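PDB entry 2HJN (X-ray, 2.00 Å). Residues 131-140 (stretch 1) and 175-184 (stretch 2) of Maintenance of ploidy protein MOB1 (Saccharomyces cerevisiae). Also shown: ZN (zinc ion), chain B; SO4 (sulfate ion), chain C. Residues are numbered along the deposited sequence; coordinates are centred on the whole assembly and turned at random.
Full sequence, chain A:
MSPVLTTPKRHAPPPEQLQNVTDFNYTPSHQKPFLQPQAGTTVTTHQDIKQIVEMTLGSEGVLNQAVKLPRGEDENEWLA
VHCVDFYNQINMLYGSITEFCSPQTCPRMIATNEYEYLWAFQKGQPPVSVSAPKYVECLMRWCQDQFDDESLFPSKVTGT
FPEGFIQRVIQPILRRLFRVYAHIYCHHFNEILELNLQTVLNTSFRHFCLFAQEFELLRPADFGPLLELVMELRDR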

# COMPACT_ATOMS: atom_id res chain seq x y z
N SER A 131 -17.12 3.17 15.21
CA SER A 131 -17.08 3.07 13.71
C SER A 131 -15.84 2.24 13.36
O SER A 131 -14.96 2.12 14.22
CB SER A 131 -17.02 4.47 13.10
OG SER A 131 -15.74 5.06 13.31
N ALA A 132 -15.75 1.66 12.17
CA ALA A 132 -14.58 0.78 11.86
C ALA A 132 -13.28 1.60 11.92
O ALA A 132 -12.31 1.17 12.51
CB ALA A 132 -14.72 0.13 10.48
N PRO A 133 -13.24 2.78 11.29
CA PRO A 133 -11.92 3.49 11.36
C PRO A 133 -11.49 3.97 12.76
O PRO A 133 -10.30 4.05 13.05
CB PRO A 133 -12.12 4.65 10.40
CG PRO A 133 -13.65 4.92 10.49
CD PRO A 133 -14.23 3.55 10.52
N LYS A 134 -12.46 4.29 13.64
CA LYS A 134 -12.14 4.60 15.03
C LYS A 134 -11.57 3.39 15.75
O LYS A 134 -10.59 3.53 16.45
CB LYS A 134 -13.38 5.13 15.80
CG LYS A 134 -13.08 5.51 17.28
CD LYS A 134 -12.37 6.88 17.25
CE LYS A 134 -12.27 7.52 18.60
NZ LYS A 134 -11.89 8.94 18.37
N TYR A 135 -12.22 2.23 15.58
CA TYR A 135 -11.77 0.95 16.08
C TYR A 135 -10.31 0.65 15.64
O TYR A 135 -9.43 0.38 16.47
CB TYR A 135 -12.70 -0.17 15.57
CG TYR A 135 -12.30 -1.52 16.17
CD1 TYR A 135 -11.18 -2.19 15.69
CD2 TYR A 135 -12.99 -2.06 17.25
CE1 TYR A 135 -10.77 -3.37 16.21
CE2 TYR A 135 -12.58 -3.29 17.79
CZ TYR A 135 -11.45 -3.92 17.26
OH TYR A 135 -10.97 -5.12 17.75
N VAL A 136 -10.07 0.73 14.34
CA VAL A 136 -8.77 0.37 13.75
C VAL A 136 -7.67 1.30 14.25
O VAL A 136 -6.62 0.85 14.74
CB VAL A 136 -8.86 0.28 12.19
CG1 VAL A 136 -7.44 -0.04 11.56
CG2 VAL A 136 -9.84 -0.80 11.81
N GLU A 137 -7.97 2.60 14.24
CA GLU A 137 -7.08 3.59 14.81
C GLU A 137 -6.67 3.28 16.24
O GLU A 137 -5.48 3.25 16.55
CB GLU A 137 -7.71 5.00 14.67
CG GLU A 137 -6.87 6.15 15.25
CD GLU A 137 -5.67 6.53 14.39
OE1 GLU A 137 -5.80 6.46 13.17
OE2 GLU A 137 -4.61 6.94 14.93
N CYS A 138 -7.66 3.11 17.14
CA CYS A 138 -7.42 2.81 18.56
C CYS A 138 -6.60 1.53 18.73
O CYS A 138 -5.67 1.47 19.56
CB CYS A 138 -8.78 2.63 19.26
SG CYS A 138 -9.72 4.20 19.55
N LEU A 139 -6.99 0.47 18.01
CA LEU A 139 -6.33 -0.82 18.11
C LEU A 139 -4.88 -0.73 17.68
O LEU A 139 -4.02 -1.24 18.38
CB LEU A 139 -7.01 -1.93 17.29
CG LEU A 139 -6.45 -3.35 17.16
CD1 LEU A 139 -7.55 -4.31 16.67
CD2 LEU A 139 -5.39 -3.50 16.13
N MSE A 140 -4.63 -0.15 16.50
CA MSE A 140 -3.25 -0.07 15.96
C MSE A 140 -2.37 0.81 16.83
O MSE A 140 -1.23 0.45 17.08
CB MSE A 140 -3.25 0.48 14.53
CG MSE A 140 -4.00 -0.42 13.55
SE MSE A 140 -3.22 -2.25 13.29
CE MSE A 140 -2.10 -1.70 11.79
N ARG A 175 -4.84 -11.89 18.35
CA ARG A 175 -6.32 -11.96 18.33
C ARG A 175 -6.95 -10.65 17.80
O ARG A 175 -7.89 -10.65 16.97
CB ARG A 175 -6.87 -12.27 19.74
CG ARG A 175 -6.87 -13.70 20.17
CD ARG A 175 -7.76 -13.89 21.47
NE ARG A 175 -7.58 -12.90 22.56
CZ ARG A 175 -6.77 -13.07 23.62
NH1 ARG A 175 -6.01 -14.15 23.76
NH2 ARG A 175 -6.71 -12.13 24.55
N ARG A 176 -6.45 -9.52 18.28
CA ARG A 176 -6.92 -8.21 17.78
C ARG A 176 -6.56 -7.88 16.31
O ARG A 176 -7.42 -7.41 15.53
CB ARG A 176 -6.47 -7.13 18.76
CG ARG A 176 -7.07 -7.41 20.17
CD ARG A 176 -6.61 -6.40 21.21
NE ARG A 176 -6.89 -6.84 22.57
CZ ARG A 176 -6.85 -6.05 23.64
NH1 ARG A 176 -6.55 -4.74 23.52
NH2 ARG A 176 -7.09 -6.56 24.85
N LEU A 177 -5.31 -8.12 15.90
CA LEU A 177 -4.93 -7.86 14.51
C LEU A 177 -5.78 -8.67 13.53
O LEU A 177 -6.13 -8.17 12.45
CB LEU A 177 -3.42 -8.13 14.32
CG LEU A 177 -2.45 -7.16 15.03
CD1 LEU A 177 -0.96 -7.55 14.78
CD2 LEU A 177 -2.69 -5.68 14.66
N PHE A 178 -6.14 -9.90 13.90
CA PHE A 178 -7.06 -10.72 13.05
C PHE A 178 -8.35 -10.01 12.72
O PHE A 178 -8.76 -10.07 11.59
CB PHE A 178 -7.36 -12.13 13.64
CG PHE A 178 -8.14 -13.04 12.68
CD1 PHE A 178 -7.49 -14.03 11.93
CD2 PHE A 178 -9.53 -12.92 12.55
CE1 PHE A 178 -8.19 -14.84 11.05
CE2 PHE A 178 -10.26 -13.72 11.63
CZ PHE A 178 -9.59 -14.67 10.89
N ARG A 179 -9.00 -9.36 13.70
CA ARG A 179 -10.25 -8.59 13.48
C ARG A 179 -10.10 -7.52 12.36
O ARG A 179 -11.08 -7.17 11.72
CB ARG A 179 -10.69 -7.88 14.79
CG ARG A 179 -11.05 -8.92 15.92
CD ARG A 179 -11.33 -8.41 17.32
NE ARG A 179 -11.38 -9.59 18.18
CZ ARG A 179 -11.05 -9.64 19.45
NH1 ARG A 179 -10.64 -8.56 20.08
NH2 ARG A 179 -11.14 -10.81 20.11
N VAL A 180 -8.88 -6.97 12.19
CA VAL A 180 -8.60 -5.97 11.11
C VAL A 180 -8.63 -6.68 9.76
O VAL A 180 -9.25 -6.18 8.81
CB VAL A 180 -7.26 -5.23 11.31
CG1 VAL A 180 -7.07 -4.18 10.20
CG2 VAL A 180 -7.20 -4.56 12.74
N TYR A 181 -7.99 -7.84 9.67
CA TYR A 181 -8.10 -8.65 8.42
C TYR A 181 -9.56 -8.97 8.12
O TYR A 181 -9.98 -8.89 6.95
CB TYR A 181 -7.35 -10.00 8.52
CG TYR A 181 -5.86 -9.95 8.25
CD1 TYR A 181 -5.37 -9.63 6.99
CD2 TYR A 181 -4.95 -10.28 9.26
CE1 TYR A 181 -3.98 -9.62 6.76
CE2 TYR A 181 -3.61 -10.27 9.04
CZ TYR A 181 -3.13 -9.95 7.79
OH TYR A 181 -1.79 -10.00 7.63
N ALA A 182 -10.32 -9.30 9.17
CA ALA A 182 -11.74 -9.67 8.96
C ALA A 182 -12.54 -8.51 8.35
O ALA A 182 -13.37 -8.71 7.43
CB ALA A 182 -12.40 -10.20 10.26
N HIS A 183 -12.34 -7.30 8.87
CA HIS A 183 -13.06 -6.13 8.31
C HIS A 183 -12.67 -5.86 6.82
O HIS A 183 -13.54 -5.51 6.00
CB HIS A 183 -12.83 -4.86 9.16
CG HIS A 183 -13.65 -3.70 8.70
ND1 HIS A 183 -15.03 -3.68 8.76
CD2 HIS A 183 -13.29 -2.58 8.03
CE1 HIS A 183 -15.48 -2.59 8.18
NE2 HIS A 183 -14.44 -1.90 7.72
N ILE A 184 -11.38 -5.98 6.51
CA ILE A 184 -10.88 -5.73 5.14
C ILE A 184 -11.54 -6.67 4.14
O ILE A 184 -12.05 -6.23 3.12
CB ILE A 184 -9.28 -5.83 5.00
CG1 ILE A 184 -8.56 -4.68 5.72
CG2 ILE A 184 -8.80 -5.68 3.53
CD1 ILE A 184 -7.09 -4.97 5.99
ZN ZN B . -14.68 -0.07 6.64
S SO4 C . -9.43 -9.68 23.62
O1 SO4 C . -8.05 -10.18 23.72
O2 SO4 C . -10.22 -10.78 23.04
O3 SO4 C . -9.93 -9.18 24.89
O4 SO4 C . -9.58 -8.53 22.76

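Two helices need no hydrogen bond between them to pack well, provided that each turns a stripe of suitable side chains toward the other. The pair in MOB1 is a compact example. Helix 132-140 runs against helix 175-184 at 149° between their N-to-C directions, so the chains are roughly antiparallel and the register descends as stretch 1 advances: Ala132 lies nearest His183, Val136 nearest Val180 and Leu139 nearest Arg176. The axes approach to 10.6 Å, and the two stretches together bury 397 Å².

Stretch 1 opens with Ser131 at the N-cap. Its OG accepts a weak hydrogen bond from Lys134 N at 3.4 Å, serving one of the amides that the first turn of a helix leaves without a backbone partner. Contact begins at Ala132, whose CB sits over one face of the His183 ring, 3.8 Å from the ring centroid, in a CH-pi contact. The small methyl fits against an imidazole already committed elsewhere: His183 NE2 binds the zinc ion at 2.1 Å, completing a site with three atoms from elsewhere in the structure, while ND1 is hydrogen-bonded elsewhere. Pro133 and Lys134 then face other surroundings.

One turn on, Tyr135 reaches across with its chi1 at t, bringing OH to 3.3 Å from Arg179 CD. This is a packing contact against the aliphatic part of the arginine, and the hydroxyl also lies at the edge of the guanidinium, near its plane. The charged end of Arg179 is occupied by a sulfate, probably from the crystallisation liquor: NH1 donates to O4 at 2.9 Å and NH2 to O2 at 3.1 Å. Arg175 NH2 donates to O1 of the same ion at 2.5 Å, and Arg176 NE adds a weak bond to O4 at 3.2 Å, so one anion gathers three like charges.

Val136 meets Val180 in the looser apolar pairing of CG1 with CG1 at 4.4 Å, although here the backbones come nearest, with the two CA atoms 6.9 Å apart. Glu137 and Cys138 take no part. Leu139 makes the broadest contribution, giving up 65 Å² to the other helix. Its CD1 lies 3.7 Å from Arg176 CB and its CD2 meets Leu177 CD2 at 3.8 Å, and both methyls, CD1 and CD2, stand 4.0 Å from Val180 CG2, which they share. Finally, selenomethionine Met140 leaves its backbone sideways, but its end comes nearer, placing SE 3.7 Å from Leu177 CD2 and extending the apolar seam.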